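Side-chain contacts in oxidized polyvinyl alcohol hydrolase (Sphingopyxis, PDB 3WLA), which hydrolyses beta-diketones such as 4,6-nonanedione and cleaves oxidized polyvinyl alcohol in the second step of polyvinyl alcohol breakdown: residues P48-M53 and W298-M303; N72-E77 and N291-N296; M141-G146 and S176-G181. All coordinates share one frame; numbering follows the deposited sequence.

Interaction 1. Residues P48-M53 and W298-M303; sequences PVWVPM and WALNTM
W50 lays its indole against L300, and that one pairing carries most of the contact between strand 47-53 and helix 292-304. In this alpha/beta-hydrolase fold the strand belongs to the central mixed sheet, and the helix is one of those that pack on it. Following W50 outward, CB already meets L300 CD1 at 3.7 Å. With CG anti to the backbone N (chi1 174°), the ring is carried from the strand toward the helix. CG then lies near both CD1 and CG of L300. At the ring fusion, CD2 has the two methyls of L300 at nearly the same distance; CE2, further on, meets CD2 of L300. Along the six-membered ring, CE3 is 3.7 Å from L300 CD1, while CZ2 and CZ3 lie under L300 CD2. That methyl forms a CH-pi contact, 3.8 Å from L300 CD2 to the centroid of the W50 six-membered ring and only 9° off the ring normal, so it sits squarely over the face. P52 CB covers the opposite face nearer the rim, so the indole is sandwiched. The polar end, NE1, is not left bare inside the protein: it hydrogen-bonds N72 OD1. Trimmed to alanine, this position would probably open a gap beneath the L300 methyls and deprive N72 OD1 of its indole donor. M303 adds a lighter touch, its CE 4.4 Å from W50 CZ3, and also packs on F157, V233 and I235 of strands 155-161 and 232-238. Within the helix, T302 OG1 bonds W298 O at 2.8 Å, from above the carbonyl plane, and W298 O also accepts the helix bond from T302 N.

Interaction 2. Residues N72-E77 and N291-N296; sequences NAKLAE and NTDAFN
K74 and D293 form the one ionic link here: NZ of the lysine lies 3.3 Å from D293 OD2, a salt bridge whose hydrogen bond is weak. The lysine starts extended, CG anti to its own N (chi1 -179°), then bends at chi2 and again at chi4, which brings NZ up to OD2; the two side chains cross at about a right angle. D293 divides its oxygens between two partners, because OD1 accepts a hydrogen bond from N71 ND2, just before the 72-77 segment. The carboxylate therefore grips the same part of the chain twice.

Deeper in, two buried asparagines come close without bonding each other. N72 OD1 and N296 ND2 stand 4.1 Å apart, with amide planes tilted by 22°, and each amide finds its partners outside the pair. N72 OD1 takes the indole N-H of W50, and its ND2 makes a weak bond to N63 OD1. On the helix side, N296 OD1 accepts from W287 NE1, and ND2 gives a weak bond to the carbonyl of G70. All four amide atoms are thus accounted for. The apolar share falls to L75, whose CD2 rests 3.9 Å from N296 CB while CD1 lies near that residue's carbonyl.

The 72-77 segment, coiled with successive i to i+3 backbone bonds, follows helix 60-65 and precedes strand 81-85 along the chain. It packs beside the first turns of helix 292-304, and L75 and N72 also reach W50 and P52 on strand 47-53.

Interaction 3. Residues M141-G146 and S176-G181; sequences MVRCVG and SEFWAG
The last turns of helix 133-145 face the loop that leads from helix 163-174 into strand 181-185, and the nearest CA atoms, those of R143 and F178, are 9.7 Å apart, leaving the contact to side chains. Both segments pack beside the central sheet of the alpha/beta-hydrolase fold. F178 fills the space between them. Its CG is anti to the backbone N (chi1 -171°), which sends the ring toward the helix. V142 meets that ring at its edge, in plane, with CB 3.8 Å from F178 CZ. Its CG1 also lies against F178 CZ, while the other methyl, CG2, lies 3.7 Å from W179 CH2, so the valine is shared between two aromatic side chains. These also pack on each other: F178 CD2 stands over the centre of the indole face, and CE2 of W179 lies at the edge of the phenyl ring. R143 runs past F178 in the opposite direction, its chain extended from CG to NE. Salt bridges to E9 through NH1 and to E139 through NE hold the guanidinium, which is inclined 49° to the phenyl ring and has F178 CE1 3.6 Å above its plane. R143 NH2 packs closest, 3.5 Å from F178 CD1.

In the fold
Interactions 1 and 2 are neighbours, with centres about 9 Å apart, and share helix 292-304: its first turns meet residues 72-77, its later ones strand 47-53. Interaction 3 lies about 13 Å from interaction 1 and about 21 Å from interaction 2, centre to centre, yet V51 of strand 47-53 packs on M141, V142 and W179. That strand touches all three: W50 packs on helix 292-304 and bonds N72 of interaction 2, V51 packs on interaction 3. Along the chain the pairs enclose one another, 48-53 with 298-303 outermost, then 72-77 with 291-296, then 141-146 with 176-181. Interactions 1 and 2 tie early to late parts of the chain; interaction 3 joins nearer sequence neighbours beside the same sheet.

Interaction 1. Residues P48-M53 and W298-M303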
# COMPACT_ATOMS: atom_id res chain seq x y z
N PRO A 48 4.29 2.36 17.26
CA PRO A 48 3.60 2.63 16.00
C PRO A 48 3.97 1.42 15.11
O PRO A 48 5.05 0.79 15.30
CB PRO A 48 4.23 3.92 15.51
CG PRO A 48 5.55 3.98 16.19
CD PRO A 48 5.23 3.44 17.59
N VAL A 49 3.08 1.09 14.17
CA VAL A 49 3.26 -0.04 13.27
C VAL A 49 3.45 0.31 11.78
O VAL A 49 2.75 1.18 11.23
CB VAL A 49 2.05 -0.97 13.39
CG1 VAL A 49 2.15 -2.09 12.38
CG2 VAL A 49 2.02 -1.56 14.81
N TRP A 50 4.42 -0.36 11.16
CA TRP A 50 4.73 -0.23 9.72
C TRP A 50 4.54 -1.63 9.09
O TRP A 50 5.12 -2.62 9.55
CB TRP A 50 6.19 0.22 9.55
CG TRP A 50 6.77 0.30 8.14
CD1 TRP A 50 8.05 -0.07 7.77
CD2 TRP A 50 6.17 0.84 6.95
NE1 TRP A 50 8.27 0.20 6.45
CE2 TRP A 50 7.14 0.75 5.91
CE3 TRP A 50 4.91 1.40 6.67
CZ2 TRP A 50 6.90 1.19 4.62
CZ3 TRP A 50 4.64 1.84 5.38
CH2 TRP A 50 5.65 1.73 4.35
N VAL A 51 3.69 -1.71 8.06
CA VAL A 51 3.42 -2.98 7.38
C VAL A 51 3.80 -2.80 5.90
O VAL A 51 2.97 -2.43 5.06
CB VAL A 51 1.90 -3.36 7.53
CG1 VAL A 51 1.59 -4.62 6.75
CG2 VAL A 51 1.58 -3.56 9.00
N PRO A 52 5.09 -3.01 5.58
CA PRO A 52 5.56 -2.85 4.20
C PRO A 52 5.27 -4.06 3.33
O PRO A 52 5.51 -5.17 3.75
CB PRO A 52 7.08 -2.64 4.40
CG PRO A 52 7.38 -3.59 5.56
CD PRO A 52 6.20 -3.32 6.49
N MET A 53 4.80 -3.84 2.10
CA MET A 53 4.45 -4.92 1.17
C MET A 53 5.20 -4.88 -0.13
O MET A 53 5.33 -3.78 -0.75
CB MET A 53 2.95 -4.85 0.81
CG MET A 53 2.10 -5.28 1.96
SD MET A 53 0.36 -5.21 1.66
CE MET A 53 0.17 -3.27 1.52
N TRP A 298 11.90 9.21 7.33
CA TRP A 298 11.24 10.49 7.19
C TRP A 298 9.79 10.24 6.95
O TRP A 298 8.92 10.86 7.60
CB TRP A 298 11.80 11.28 6.01
CG TRP A 298 10.95 12.51 5.71
CD1 TRP A 298 10.95 13.72 6.39
CD2 TRP A 298 9.90 12.60 4.74
NE1 TRP A 298 9.97 14.53 5.89
CE2 TRP A 298 9.31 13.87 4.88
CE3 TRP A 298 9.41 11.73 3.76
CZ2 TRP A 298 8.23 14.29 4.08
CZ3 TRP A 298 8.33 12.14 2.96
CH2 TRP A 298 7.75 13.41 3.13
N ALA A 299 9.49 9.34 6.03
CA ALA A 299 8.10 9.08 5.68
C ALA A 299 7.30 8.52 6.87
O ALA A 299 6.17 8.97 7.15
CB ALA A 299 8.01 8.09 4.49
N LEU A 300 7.88 7.56 7.58
CA LEU A 300 7.15 6.98 8.71
C LEU A 300 6.99 7.98 9.84
O LEU A 300 5.92 8.05 10.43
CB LEU A 300 7.78 5.67 9.23
CG LEU A 300 7.29 4.34 8.62
CD1 LEU A 300 5.88 3.93 9.15
CD2 LEU A 300 7.30 4.45 7.11
N ASN A 301 8.04 8.73 10.18
CA ASN A 301 7.89 9.76 11.24
C ASN A 301 6.84 10.79 10.82
O ASN A 301 6.11 11.31 11.68
CB ASN A 301 9.21 10.48 11.53
CG ASN A 301 10.16 9.67 12.32
OD1 ASN A 301 9.78 8.69 13.00
ND2 ASN A 301 11.42 10.06 12.27
N THR A 302 6.77 11.12 9.52
CA THR A 302 5.77 12.08 9.04
C THR A 302 4.35 11.48 9.29
O THR A 302 3.44 12.17 9.77
CB THR A 302 5.97 12.37 7.52
OG1 THR A 302 7.21 13.06 7.33
CG2 THR A 302 4.85 13.23 6.95
N MET A 303 4.16 10.20 8.96
CA MET A 303 2.86 9.61 9.22
C MET A 303 2.62 9.50 10.74
O MET A 303 1.51 9.73 11.25
CB MET A 303 2.76 8.25 8.52
CG MET A 303 2.74 8.38 6.97
SD MET A 303 2.44 6.82 6.17
CE MET A 303 3.95 6.03 6.49

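Interaction 2. Residues N72-E77 and N291-N296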
# COMPACT_ATOMS: atom_id res chain seq x y z
N ASN A 72 13.44 -2.39 4.98
CA ASN A 72 12.39 -1.94 5.89
C ASN A 72 12.54 -2.41 7.34
O ASN A 72 12.00 -1.76 8.24
CB ASN A 72 11.01 -2.31 5.33
CG ASN A 72 10.57 -1.33 4.26
OD1 ASN A 72 10.16 -0.21 4.61
ND2 ASN A 72 10.67 -1.70 2.98
N ALA A 73 13.29 -3.48 7.60
CA ALA A 73 13.47 -3.91 8.98
C ALA A 73 14.19 -2.84 9.81
O ALA A 73 14.14 -2.83 11.03
CB ALA A 73 14.29 -5.27 9.05
N LYS A 74 14.90 -1.95 9.12
CA LYS A 74 15.66 -0.92 9.81
C LYS A 74 14.76 0.01 10.65
O LYS A 74 15.21 0.55 11.67
CB LYS A 74 16.46 -0.14 8.77
CG LYS A 74 17.36 0.99 9.29
CD LYS A 74 18.59 0.48 9.98
CE LYS A 74 19.50 1.67 10.37
NZ LYS A 74 19.66 2.62 9.21
N LEU A 75 13.50 0.14 10.25
CA LEU A 75 12.60 1.00 10.98
C LEU A 75 12.40 0.49 12.44
O LEU A 75 12.07 1.27 13.32
CB LEU A 75 11.26 1.12 10.28
CG LEU A 75 11.11 2.08 9.09
CD1 LEU A 75 11.68 3.44 9.47
CD2 LEU A 75 11.76 1.55 7.86
N ALA A 76 12.59 -0.81 12.67
CA ALA A 76 12.46 -1.33 14.02
C ALA A 76 13.55 -0.72 14.93
O ALA A 76 13.40 -0.72 16.13
CB ALA A 76 12.57 -2.82 14.03
N GLU A 77 14.65 -0.24 14.35
CA GLU A 77 15.71 0.37 15.14
C GLU A 77 15.28 1.76 15.65
O GLU A 77 15.92 2.31 16.55
CB GLU A 77 16.98 0.49 14.30
CG GLU A 77 17.67 -0.81 14.10
CD GLU A 77 18.90 -0.72 13.19
OE1 GLU A 77 19.48 0.38 12.99
OE2 GLU A 77 19.31 -1.79 12.67
N ASN A 291 18.94 7.86 -0.84
CA ASN A 291 18.83 8.08 0.61
C ASN A 291 17.74 7.20 1.21
O ASN A 291 16.89 7.65 2.01
CB ASN A 291 18.54 9.55 0.88
CG ASN A 291 19.71 10.41 0.50
OD1 ASN A 291 20.85 10.05 0.81
ND2 ASN A 291 19.47 11.53 -0.19
N THR A 292 17.79 5.93 0.82
CA THR A 292 16.71 5.01 1.21
C THR A 292 16.32 5.00 2.66
O THR A 292 15.13 5.19 3.00
CB THR A 292 17.03 3.56 0.74
OG1 THR A 292 17.12 3.56 -0.69
CG2 THR A 292 15.92 2.59 1.18
N ASP A 293 17.30 4.76 3.51
CA ASP A 293 17.03 4.65 4.92
C ASP A 293 16.45 5.94 5.46
O ASP A 293 15.49 5.94 6.20
CB ASP A 293 18.31 4.28 5.66
CG ASP A 293 18.69 2.77 5.50
OD1 ASP A 293 17.89 1.97 4.99
OD2 ASP A 293 19.80 2.40 5.89
N ALA A 294 17.02 7.06 5.03
CA ALA A 294 16.55 8.34 5.51
C ALA A 294 15.13 8.62 5.04
O ALA A 294 14.31 9.14 5.80
CB ALA A 294 17.50 9.43 5.02
N PHE A 295 14.84 8.30 3.77
CA PHE A 295 13.51 8.51 3.23
C PHE A 295 12.46 7.69 3.98
O PHE A 295 11.39 8.23 4.39
CB PHE A 295 13.44 8.14 1.75
CG PHE A 295 12.06 8.26 1.20
CD1 PHE A 295 11.49 9.51 0.98
CD2 PHE A 295 11.25 7.13 1.06
CE1 PHE A 295 10.12 9.65 0.65
CE2 PHE A 295 9.89 7.25 0.74
CZ PHE A 295 9.32 8.49 0.53
N ASN A 296 12.75 6.41 4.17
CA ASN A 296 11.81 5.55 4.86
C ASN A 296 11.48 6.11 6.26
O ASN A 296 10.33 6.16 6.66
CB ASN A 296 12.36 4.14 5.05
CG ASN A 296 12.49 3.35 3.73
OD1 ASN A 296 11.86 3.65 2.72
ND2 ASN A 296 13.31 2.32 3.77

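Interaction 3. Residues M141-G146 and S176-G181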
# COMPACT_ATOMS: atom_id res chain seq x y z
N MET A 141 -3.87 -9.81 10.94
CA MET A 141 -2.46 -9.98 11.25
C MET A 141 -1.99 -8.96 12.32
O MET A 141 -1.40 -9.33 13.33
CB MET A 141 -1.64 -9.77 9.98
CG MET A 141 -0.15 -9.84 10.16
SD MET A 141 0.74 -9.42 8.57
CE MET A 141 0.50 -7.61 8.53
N VAL A 142 -2.24 -7.67 12.05
CA VAL A 142 -1.81 -6.63 12.97
C VAL A 142 -2.55 -6.81 14.28
O VAL A 142 -1.91 -6.80 15.33
CB VAL A 142 -2.05 -5.22 12.40
CG1 VAL A 142 -1.70 -4.18 13.46
CG2 VAL A 142 -1.15 -5.01 11.14
N ARG A 143 -3.87 -6.98 14.23
CA ARG A 143 -4.61 -7.20 15.49
C ARG A 143 -4.02 -8.35 16.32
O ARG A 143 -3.98 -8.28 17.55
CB ARG A 143 -6.09 -7.46 15.22
CG ARG A 143 -6.91 -6.22 15.03
CD ARG A 143 -8.36 -6.61 14.87
NE ARG A 143 -9.13 -5.48 14.34
CZ ARG A 143 -9.43 -4.38 15.03
NH1 ARG A 143 -9.04 -4.24 16.29
NH2 ARG A 143 -10.10 -3.41 14.43
N CYS A 144 -3.52 -9.39 15.67
CA CYS A 144 -2.94 -10.52 16.39
C CYS A 144 -1.57 -10.21 16.99
O CYS A 144 -1.31 -10.54 18.15
CB CYS A 144 -2.84 -11.77 15.50
SG CYS A 144 -2.01 -13.24 16.26
N VAL A 145 -0.68 -9.56 16.24
CA VAL A 145 0.64 -9.24 16.79
C VAL A 145 0.44 -8.40 18.05
O VAL A 145 1.19 -8.53 19.03
CB VAL A 145 1.49 -8.46 15.74
CG1 VAL A 145 2.79 -7.97 16.37
CG2 VAL A 145 1.83 -9.36 14.57
N GLY A 146 -0.57 -7.54 18.00
CA GLY A 146 -0.90 -6.66 19.11
C GLY A 146 -1.25 -7.38 20.43
O GLY A 146 -1.47 -6.71 21.45
N SER A 176 -10.45 2.03 6.10
CA SER A 176 -9.88 3.21 6.71
C SER A 176 -10.21 3.31 8.22
O SER A 176 -9.64 4.11 8.93
CB SER A 176 -10.38 4.46 5.98
OG SER A 176 -11.78 4.62 6.11
N GLU A 177 -11.11 2.47 8.71
CA GLU A 177 -11.44 2.49 10.14
C GLU A 177 -10.26 1.92 10.93
O GLU A 177 -10.05 2.24 12.10
CB GLU A 177 -12.66 1.61 10.43
CG GLU A 177 -13.97 2.18 10.01
CD GLU A 177 -14.15 2.23 8.48
OE1 GLU A 177 -13.57 1.35 7.74
OE2 GLU A 177 -14.89 3.16 8.04
N PHE A 178 -9.49 1.07 10.28
CA PHE A 178 -8.36 0.45 10.95
C PHE A 178 -7.05 1.25 10.84
O PHE A 178 -6.52 1.74 11.84
CB PHE A 178 -8.20 -0.99 10.44
CG PHE A 178 -7.20 -1.82 11.20
CD1 PHE A 178 -7.43 -2.15 12.54
CD2 PHE A 178 -6.01 -2.26 10.59
CE1 PHE A 178 -6.52 -2.91 13.25
CE2 PHE A 178 -5.07 -3.02 11.30
CZ PHE A 178 -5.32 -3.36 12.65
N TRP A 179 -6.56 1.40 9.62
CA TRP A 179 -5.29 2.09 9.35
C TRP A 179 -5.33 3.60 9.57
O TRP A 179 -6.32 4.27 9.22
CB TRP A 179 -4.88 1.85 7.88
CG TRP A 179 -4.83 0.38 7.47
CD1 TRP A 179 -5.74 -0.33 6.72
CD2 TRP A 179 -3.86 -0.55 7.90
NE1 TRP A 179 -5.39 -1.66 6.67
CE2 TRP A 179 -4.23 -1.82 7.38
CE3 TRP A 179 -2.70 -0.44 8.67
CZ2 TRP A 179 -3.48 -2.95 7.62
CZ3 TRP A 179 -1.96 -1.56 8.91
CH2 TRP A 179 -2.35 -2.81 8.39
N ALA A 180 -4.25 4.12 10.17
CA ALA A 180 -4.12 5.55 10.38
C ALA A 180 -3.66 6.21 9.07
O ALA A 180 -3.57 7.45 8.95
CB ALA A 180 -3.11 5.83 11.50
N GLY A 181 -3.37 5.38 8.07
CA GLY A 181 -2.86 5.89 6.80
C GLY A 181 -1.83 4.93 6.19
O GLY A 181 -1.71 3.74 6.57